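Local coordinates for Lactamase_B domain-containing protein (Bacillus lehensis G1, PDB 7EV5) that is a dual-activity zinc enzyme of the metallo-beta-lactamase fold, probably a hydrolase, resembling both B3 metallo-beta-lactamases and glyoxalase II, at residues 2-7 with 11-16; 57-62 with 148-153. All blocks are in the same frame, centred on the assembly; numbering follows the deposited sequence.

Contact 1. Residues 2-7 with 11-16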
loop_
_atom_site.group_PDB
_atom_site.type_symbol
_atom_site.label_atom_id
_atom_site.label_comp_id
_atom_site.label_asym_id
_atom_site.label_seq_id
_atom_site.Cartn_x
_atom_site.Cartn_y
_atom_site.Cartn_z
ATOM N N PHE A 2 5.070 10.515 -9.087
ATOM C CA PHE A 2 5.362 9.352 -8.266
ATOM C C PHE A 2 6.127 8.337 -9.092
ATOM O O PHE A 2 6.104 8.361 -10.329
ATOM C CB PHE A 2 4.099 8.711 -7.650
ATOM C CG PHE A 2 3.258 7.944 -8.633
ATOM C CD1 PHE A 2 3.432 6.578 -8.801
ATOM C CD2 PHE A 2 2.273 8.585 -9.367
ATOM C CE1 PHE A 2 2.657 5.867 -9.709
ATOM C CE2 PHE A 2 1.493 7.878 -10.273
ATOM C CZ PHE A 2 1.684 6.520 -10.441
ATOM N N LYS A 3 6.807 7.437 -8.387
ATOM C CA LYS A 3 7.489 6.312 -9.008
ATOM C C LYS A 3 6.970 4.999 -8.441
ATOM O O LYS A 3 6.826 4.853 -7.222
ATOM C CB LYS A 3 9.005 6.390 -8.836
ATOM C CG LYS A 3 9.717 5.394 -9.743
ATOM C CD LYS A 3 11.219 5.568 -9.779
ATOM C CE LYS A 3 11.789 4.902 -11.032
ATOM N NZ LYS A 3 13.239 4.595 -10.891
ATOM N N GLN A 4 6.704 4.059 -9.337
ATOM C CA GLN A 4 6.433 2.671 -8.998
ATOM C C GLN A 4 7.761 1.930 -8.922
ATOM O O GLN A 4 8.539 1.940 -9.888
ATOM C CB GLN A 4 5.560 2.059 -10.088
ATOM C CG GLN A 4 5.186 0.598 -9.879
ATOM C CD GLN A 4 4.357 0.081 -11.026
ATOM O OE1 GLN A 4 4.745 0.206 -12.181
ATOM N NE2 GLN A 4 3.192 -0.465 -10.719
ATOM N N ILE A 5 8.023 1.299 -7.780
ATOM C CA ILE A 5 9.303 0.638 -7.518
ATOM C C ILE A 5 9.045 -0.790 -7.055
ATOM O O ILE A 5 8.814 -1.024 -5.859
ATOM C CB ILE A 5 10.140 1.434 -6.501
ATOM C CG1 ILE A 5 10.296 2.892 -6.961
ATOM C CG2 ILE A 5 11.504 0.783 -6.305
ATOM C CD1 ILE A 5 11.077 3.787 -6.015
ATOM N N PRO A 6 9.072 -1.777 -7.953
ATOM C CA PRO A 6 8.932 -3.168 -7.510
ATOM C C PRO A 6 10.152 -3.581 -6.704
ATOM O O PRO A 6 11.285 -3.257 -7.065
ATOM C CB PRO A 6 8.851 -3.956 -8.825
ATOM C CG PRO A 6 8.511 -2.953 -9.868
ATOM C CD PRO A 6 9.087 -1.651 -9.419
ATOM N N LEU A 7 9.917 -4.287 -5.591
ATOM C CA LEU A 7 10.984 -4.612 -4.654
ATOM C C LEU A 7 10.850 -6.033 -4.131
ATOM O O LEU A 7 9.744 -6.515 -3.884
ATOM C CB LEU A 7 10.962 -3.675 -3.441
ATOM C CG LEU A 7 11.278 -2.199 -3.683
ATOM C CD1 LEU A 7 10.884 -1.385 -2.462
ATOM C CD2 LEU A 7 12.752 -1.993 -4.004
ATOM N N GLN A 11 8.445 -8.863 -5.844
ATOM C CA GLN A 11 8.338 -7.712 -6.739
ATOM C C GLN A 11 7.119 -6.846 -6.437
ATOM O O GLN A 11 6.592 -6.174 -7.328
ATOM C CB GLN A 11 8.408 -8.103 -8.220
ATOM C CG GLN A 11 9.796 -8.575 -8.655
ATOM C CD GLN A 11 10.775 -7.422 -8.807
ATOM O OE1 GLN A 11 10.747 -6.702 -9.803
ATOM N NE2 GLN A 11 11.637 -7.237 -7.819
ATOM N N THR A 12 6.682 -6.860 -5.177
ATOM C CA THR A 12 5.623 -5.969 -4.730
ATOM C C THR A 12 5.993 -4.521 -5.018
ATOM O O THR A 12 7.137 -4.098 -4.805
ATOM C CB THR A 12 5.443 -6.156 -3.230
ATOM O OG1 THR A 12 5.117 -7.530 -2.981
ATOM C CG2 THR A 12 4.309 -5.278 -2.681
ATOM N N ASN A 13 5.010 -3.755 -5.486
ATOM C CA ASN A 13 5.237 -2.355 -5.843
ATOM C C ASN A 13 5.245 -1.497 -4.585
ATOM O O ASN A 13 4.203 -1.311 -3.947
ATOM C CB ASN A 13 4.125 -1.855 -6.756
ATOM C CG ASN A 13 4.109 -2.543 -8.094
ATOM O OD1 ASN A 13 5.154 -2.735 -8.709
ATOM N ND2 ASN A 13 2.924 -2.906 -8.564
ATOM N N ALA A 14 6.406 -0.960 -4.232
ATOM C CA ALA A 14 6.414 0.234 -3.405
ATOM C C ALA A 14 6.114 1.431 -4.291
ATOM O O ALA A 14 6.218 1.367 -5.516
ATOM C CB ALA A 14 7.790 0.435 -2.767
ATOM N N TYR A 15 5.746 2.539 -3.666
ATOM C CA TYR A 15 5.559 3.789 -4.393
ATOM C C TYR A 15 6.241 4.911 -3.638
ATOM O O TYR A 15 6.207 4.951 -2.407
ATOM C CB TYR A 15 4.068 4.136 -4.602
ATOM C CG TYR A 15 3.419 3.146 -5.516
ATOM C CD1 TYR A 15 3.512 3.284 -6.891
ATOM C CD2 TYR A 15 2.758 2.039 -5.010
ATOM C CE1 TYR A 15 2.954 2.356 -7.733
ATOM C CE2 TYR A 15 2.208 1.093 -5.850
ATOM C CZ TYR A 15 2.296 1.262 -7.216
ATOM O OH TYR A 15 1.750 0.329 -8.082
ATOM N N VAL A 16 6.863 5.824 -4.373
ATOM C CA VAL A 16 7.332 7.071 -3.789
ATOM C C VAL A 16 6.603 8.208 -4.482
ATOM O O VAL A 16 6.755 8.400 -5.695
ATOM C CB VAL A 16 8.853 7.247 -3.895
ATOM C CG1 VAL A 16 9.237 8.574 -3.258
ATOM C CG2 VAL A 16 9.576 6.098 -3.207
HETATM O O HOH W 1 13.310 -4.794 -7.887
#
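The side chains of Phe2 and Tyr15 run next to each other, their rings meeting obliquely through Phe2 CD1 and Tyr15 CD1 at 3.8 Å with their planes 61° apart. They sit on one face of the antiparallel beta hairpin of strands 2-7 and 12-18, at the edge of a mixed sheet. On this face Gln4 comes next: with CG anti to the backbone N (chi1 180°) and the rest of the chain extended, it runs along the tyrosine ring and brings CB to within 3.5 Å of Tyr15 CE1. Its amide then reaches the phenol: Gln4 NE2 donates to Tyr15 OH at 3.1 Å, tilted from the amide plane. A glutamine suits the place because its methylenes lie against Tyr15 CE1 while its amide meets the hydroxyl. Tyr15 OH is also hydrogen-bonded to Ser189 O, and Asn13 ND2 to Ser189 O and Gly192 O, which ties this face to the second sheet. The opposite face carries aliphatic groups: Ile5 CD1 rests on Val16 CG2 at 3.9 Å, and Leu7 CD1 on Ala14 CB, a methyl small enough to admit the leucine branch. Trp39 of helix 33-42 packs on Ile5 and Val16. Between the faces the backbones are bonded both ways at the Lys3-Val16 and Ile5-Ala14 pairs. Pro6 has no N-H to give, and it occupies a non-hydrogen-bonded pair with Asn13, where none is needed across the hairpin. Gln11 NE2, hydrogen-bonded to Gly8 O, also donates to a water that in turn donates to Pro6 O at 2.7 Å.

Contact 2. Residues 57-62 with 148-153. With ZN (zinc ion), chain C.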
loop_
_atom_site.group_PDB
_atom_site.type_symbol
_atom_site.label_atom_id
_atom_site.label_comp_id
_atom_site.label_asym_id
_atom_site.label_seq_id
_atom_site.Cartn_x
_atom_site.Cartn_y
_atom_site.Cartn_z
ATOM N N PHE A 57 3.621 -9.507 4.623
ATOM C CA PHE A 57 5.086 -9.487 4.653
ATOM C C PHE A 57 5.690 -8.831 3.410
ATOM O O PHE A 57 6.742 -8.184 3.493
ATOM C CB PHE A 57 5.625 -10.916 4.817
ATOM C CG PHE A 57 5.486 -11.760 3.571
ATOM C CD1 PHE A 57 6.543 -11.889 2.668
ATOM C CD2 PHE A 57 4.291 -12.409 3.293
ATOM C CE1 PHE A 57 6.402 -12.657 1.522
ATOM C CE2 PHE A 57 4.143 -13.177 2.146
ATOM C CZ PHE A 57 5.200 -13.299 1.255
ATOM N N ASP A 58 5.073 -9.023 2.242
ATOM C CA ASP A 58 5.648 -8.526 1.001
ATOM C C ASP A 58 5.522 -7.019 0.860
ATOM O O ASP A 58 6.075 -6.448 -0.084
ATOM C CB ASP A 58 5.046 -9.263 -0.209
ATOM C CG ASP A 58 3.533 -9.110 -0.308
ATOM O OD1 ASP A 58 2.836 -9.483 0.666
ATOM O OD2 ASP A 58 3.067 -8.644 -1.378
ATOM N N HIS A 59 4.824 -6.364 1.785
ATOM C CA HIS A 59 4.695 -4.916 1.793
ATOM C C HIS A 59 5.492 -4.242 2.897
ATOM O O HIS A 59 5.504 -3.004 2.953
ATOM C CB HIS A 59 3.208 -4.520 1.886
ATOM C CG HIS A 59 2.407 -5.014 0.723
ATOM N ND1 HIS A 59 1.885 -4.183 -0.248
ATOM C CD2 HIS A 59 2.100 -6.274 0.345
ATOM C CE1 HIS A 59 1.281 -4.917 -1.169
ATOM N NE2 HIS A 59 1.409 -6.191 -0.840
ATOM N N ILE A 60 6.175 -5.001 3.762
ATOM C CA ILE A 60 6.756 -4.454 4.987
ATOM C C ILE A 60 8.218 -4.814 5.190
ATOM O O ILE A 60 8.813 -4.375 6.180
ATOM C CB ILE A 60 5.952 -4.834 6.244
ATOM C CG1 ILE A 60 6.111 -6.338 6.506
ATOM C CG2 ILE A 60 4.494 -4.403 6.095
ATOM C CD1 ILE A 60 5.581 -6.790 7.848
ATOM N N GLY A 61 8.821 -5.602 4.303
ATOM C CA GLY A 61 10.150 -6.131 4.584
ATOM C C GLY A 61 11.234 -5.079 4.700
ATOM O O GLY A 61 12.244 -5.307 5.370
ATOM N N ALA A 62 11.046 -3.921 4.070
ATOM C CA ALA A 62 12.010 -2.828 4.140
ATOM C C ALA A 62 11.617 -1.738 5.137
ATOM O O ALA A 62 12.311 -0.720 5.226
ATOM C CB ALA A 62 12.219 -2.229 2.751
ATOM N N SER A 148 -3.865 1.790 -3.571
ATOM C CA SER A 148 -4.903 0.908 -3.041
ATOM C C SER A 148 -4.402 -0.487 -2.672
ATOM O O SER A 148 -5.216 -1.382 -2.435
ATOM C CB SER A 148 -6.073 0.814 -4.025
ATOM O OG SER A 148 -5.617 0.648 -5.363
ATOM N N GLY A 149 -3.093 -0.699 -2.624
ATOM C CA GLY A 149 -2.602 -1.997 -2.193
ATOM C C GLY A 149 -3.118 -3.127 -3.062
ATOM O O GLY A 149 -3.079 -3.065 -4.296
ATOM N N ASP A 150 -3.603 -4.190 -2.416
ATOM C CA ASP A 150 -3.899 -5.441 -3.102
ATOM C C ASP A 150 -5.390 -5.657 -3.313
ATOM O O ASP A 150 -5.835 -6.798 -3.408
ATOM C CB ASP A 150 -3.265 -6.627 -2.371
ATOM C CG ASP A 150 -1.743 -6.627 -2.452
ATOM O OD1 ASP A 150 -1.166 -5.685 -3.028
ATOM O OD2 ASP A 150 -1.133 -7.569 -1.898
ATOM N N VAL A 151 -6.164 -4.582 -3.432
ATOM C CA VAL A 151 -7.597 -4.728 -3.661
ATOM C C VAL A 151 -7.893 -4.978 -5.137
ATOM O O VAL A 151 -8.628 -5.910 -5.494
ATOM C CB VAL A 151 -8.321 -3.477 -3.130
ATOM C CG1 VAL A 151 -9.777 -3.494 -3.530
ATOM C CG2 VAL A 151 -8.190 -3.405 -1.610
ATOM N N LEU A 152 -7.329 -4.146 -6.008
ATOM C CA LEU A 152 -7.672 -4.106 -7.426
ATOM C C LEU A 152 -6.381 -4.029 -8.221
ATOM O O LEU A 152 -5.559 -3.140 -7.984
ATOM C CB LEU A 152 -8.533 -2.873 -7.730
ATOM C CG LEU A 152 -8.906 -2.607 -9.188
ATOM C CD1 LEU A 152 -9.742 -3.751 -9.761
ATOM C CD2 LEU A 152 -9.621 -1.277 -9.337
ATOM N N PHE A 153 -6.198 -4.951 -9.162
ATOM C CA PHE A 153 -5.028 -4.941 -10.023
ATOM C C PHE A 153 -5.478 -4.725 -11.455
ATOM O O PHE A 153 -6.671 -4.744 -11.769
ATOM C CB PHE A 153 -4.291 -6.283 -9.960
ATOM C CG PHE A 153 -3.925 -6.721 -8.567
ATOM C CD1 PHE A 153 -3.052 -5.970 -7.787
ATOM C CD2 PHE A 153 -4.424 -7.907 -8.044
ATOM C CE1 PHE A 153 -2.696 -6.395 -6.502
ATOM C CE2 PHE A 153 -4.074 -8.335 -6.765
ATOM C CZ PHE A 153 -3.210 -7.574 -5.986
HETATM ZN ZN ZN C . 0.882 -7.920 -1.819
HETATM O O HOH W 2 0.263 -9.103 -0.328
#
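His59 and Asp150 converge on one zinc ion from the two segments, His59 NE2 binding it at 2.1 Å and Asp150 OD2 at 2.0 Å, with ring and carboxylate planes 64° apart. Asp58 adds OD2 at 2.3 Å, and a water and His191 complete the shell. This is a zinc site of the metallo-beta-lactamase fold, and residues 54-59 spell its HxHxDH signature; Asp150 also bridges to the other zinc, held by His54, His56 and His131. The shared metal brings the carboxylate oxygens Asp58 OD2 and Asp150 OD2 within 4.4 Å of each other. With chi1 at 59°, tucking CG over its own backbone, Asp58 brings OD2 to the zinc while OD1 lies at the edge of the His59 ring, in its plane, and accepts from the bound water at 2.8 Å. In the second shell, Thr12 OG1 is hydrogen-bonded to Asp58 OD2, and Asp28 OD2 to His59 ND1, which fixes the ring's rotation. Gly149 precedes Asp150 at a positive phi that favours glycine, in the type II' turn from Ser148 to Val151. That turn begins at the end of strand 145-149, and Val151 packs against helix 167-178, whereas residues 57-62 lie in the loop between strand 46-51 and helix 63-70.

Starting at the N terminus, contact 1 closes first: a turn of a few residues folds strand 12-18 back on strand 2-7, the outermost strand of the first sheet. The chain then crosses strand 23-27, helix 33-42 and strand 46-51 before entering 57-62. Contact 2 closes a far longer loop, of 85 residues, in which the chain completes the first sheet and builds most of the second, returning at the end of strand 145-149. The two contacts are in series, neither nested nor crossed, yet they touch in space through Thr12, whose CG2 packs on His59 CE1 at 3.4 Å. Contact 1 thus borders the zinc site at which contact 2 joins the two sheets.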